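PDB 4NB5: DNA binding protein from Mycobacterium tuberculosis, which represses transcription of several MmpS-MmpL transport systems and of its own gene by binding directly to their promoter regions as a homodimer. Local coordinates for residues A118-L122 against L136-R140. Numbering follows the deposited sequence.
Sequences ADVGL and LREMR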
loop_
_atom_site.group_PDB
_atom_site.type_symbol
_atom_site.label_atom_id
_atom_site.label_comp_id
_atom_site.label_asym_id
_atom_site.label_seq_id
_atom_site.Cartn_x
_atom_site.Cartn_y
_atom_site.Cartn_z
ATOM N N ALA B 118 -11.491 14.066 -4.168
ATOM C CA ALA B 118 -12.545 14.989 -3.766
ATOM C C ALA B 118 -12.053 16.418 -3.955
ATOM O O ALA B 118 -12.820 17.300 -4.356
ATOM C CB ALA B 118 -12.959 14.748 -2.338
ATOM N N ASP B 119 -10.767 16.644 -3.690
ATOM C CA ASP B 119 -10.177 17.970 -3.886
ATOM C C ASP B 119 -10.196 18.386 -5.363
ATOM O O ASP B 119 -10.430 19.560 -5.677
ATOM C CB ASP B 119 -8.737 18.021 -3.349
ATOM C CG ASP B 119 -8.665 17.963 -1.834
ATOM O OD1 ASP B 119 -9.655 18.324 -1.160
ATOM O OD2 ASP B 119 -7.600 17.557 -1.317
ATOM N N VAL B 120 -9.953 17.434 -6.260
ATOM C CA VAL B 120 -10.035 17.679 -7.697
ATOM C C VAL B 120 -11.442 18.129 -8.047
ATOM O O VAL B 120 -11.635 19.088 -8.794
ATOM C CB VAL B 120 -9.712 16.411 -8.512
ATOM C CG1 VAL B 120 -10.016 16.614 -10.005
ATOM C CG2 VAL B 120 -8.256 15.994 -8.311
ATOM N N GLY B 121 -12.429 17.416 -7.514
ATOM C CA GLY B 121 -13.817 17.735 -7.782
ATOM C C GLY B 121 -14.200 19.105 -7.251
ATOM O O GLY B 121 -14.924 19.858 -7.914
ATOM N N LEU B 122 -13.713 19.436 -6.059
ATOM C CA LEU B 122 -14.034 20.718 -5.446
ATOM C C LEU B 122 -13.467 21.858 -6.272
ATOM O O LEU B 122 -14.116 22.891 -6.444
ATOM C CB LEU B 122 -13.529 20.786 -4.001
ATOM C CG LEU B 122 -14.328 19.939 -3.001
ATOM C CD1 LEU B 122 -13.561 19.748 -1.707
ATOM C CD2 LEU B 122 -15.675 20.581 -2.713
ATOM N N LEU B 136 -19.265 16.751 -2.116
ATOM C CA LEU B 136 -17.822 16.549 -2.128
ATOM C C LEU B 136 -17.193 16.935 -0.797
ATOM O O LEU B 136 -16.255 16.277 -0.341
ATOM C CB LEU B 136 -17.166 17.348 -3.247
ATOM C CG LEU B 136 -17.292 16.755 -4.649
ATOM C CD1 LEU B 136 -16.921 17.807 -5.681
ATOM C CD2 LEU B 136 -16.427 15.518 -4.828
ATOM N N ARG B 137 -17.678 18.016 -0.188
ATOM C CA ARG B 137 -17.143 18.425 1.108
ATOM C C ARG B 137 -17.401 17.346 2.149
ATOM O O ARG B 137 -16.530 17.050 2.973
ATOM C CB ARG B 137 -17.731 19.759 1.574
ATOM C CG ARG B 137 -17.222 20.953 0.799
ATOM C CD ARG B 137 -17.550 22.279 1.507
ATOM N NE ARG B 137 -18.991 22.503 1.633
ATOM C CZ ARG B 137 -19.758 23.061 0.693
ATOM N NH1 ARG B 137 -19.238 23.465 -0.456
ATOM N NH2 ARG B 137 -21.056 23.216 0.902
ATOM N N GLU B 138 -18.597 16.763 2.119
ATOM C CA GLU B 138 -18.961 15.691 3.041
ATOM C C GLU B 138 -18.077 14.460 2.832
ATOM O O GLU B 138 -17.620 13.842 3.797
ATOM C CB GLU B 138 -20.443 15.326 2.885
ATOM C CG GLU B 138 -21.407 16.399 3.408
ATOM C CD GLU B 138 -22.874 16.055 3.177
ATOM O OE1 GLU B 138 -23.166 15.100 2.424
ATOM O OE2 GLU B 138 -23.738 16.750 3.751
ATOM N N MET B 139 -17.843 14.111 1.570
ATOM C CA MET B 139 -16.944 13.015 1.205
ATOM C C MET B 139 -15.551 13.257 1.776
ATOM O O MET B 139 -14.984 12.414 2.481
ATOM C CB MET B 139 -16.844 12.944 -0.314
ATOM C CG MET B 139 -15.849 11.939 -0.866
ATOM S SD MET B 139 -15.803 12.025 -2.668
ATOM C CE MET B 139 -14.555 10.793 -3.064
ATOM N N ARG B 140 -15.000 14.418 1.452
ATOM C CA ARG B 140 -13.658 14.801 1.903
ATOM C C ARG B 140 -13.524 14.712 3.422
ATOM O O ARG B 140 -12.563 14.116 3.943
ATOM C CB ARG B 140 -13.342 16.229 1.440
ATOM C CG ARG B 140 -11.964 16.739 1.860
ATOM C CD ARG B 140 -11.892 18.260 1.740
ATOM N NE ARG B 140 -12.935 18.916 2.531
ATOM C CZ ARG B 140 -13.304 20.188 2.396
ATOM N NH1 ARG B 140 -12.723 20.971 1.495
ATOM N NH2 ARG B 140 -14.267 20.683 3.162
HETATM O O HOH W 1 -10.274 20.551 -0.038
#
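L136 and L122 pack alongside each other where helices 99-124 and 134-159 pair as an antiparallel helical hairpin. The hairpin lies in the long helical part of this MarR-type regulator, which in this family usually serves dimerisation. The segment axes approach to 9.4 Å at 158°. The tight part lies at G121. L136 CD1 lies against the backbone of G121, which has no side chain, 3.4 Å from G121 C. L122 slides past L136 in the opposite direction and sets its CD2 3.6 Å from L136 CB. A118 continues the apolar seam, with its CB 4.0 Å from M139 SD. V45 of the second subunit packs on L136, and F100 of that subunit on M139, so this side is also covered by the partner, probably as part of the dimer interface.

The other side is looser and polar. The R140 side chain starts with CG anti to the backbone N (chi1 180°) and bends at chi3, which carries the guanidinium across L122. NH1 comes 3.5 Å from L122 CD1. D119 OD1 and R140 NH1 stay 4.8 Å apart, and a water bridges them. The water O donates to D119 OD1 at 2.6 Å. It accepts from R140 NH1, 2.9 Å from that nitrogen, at the edge of the guanidinium and in its plane.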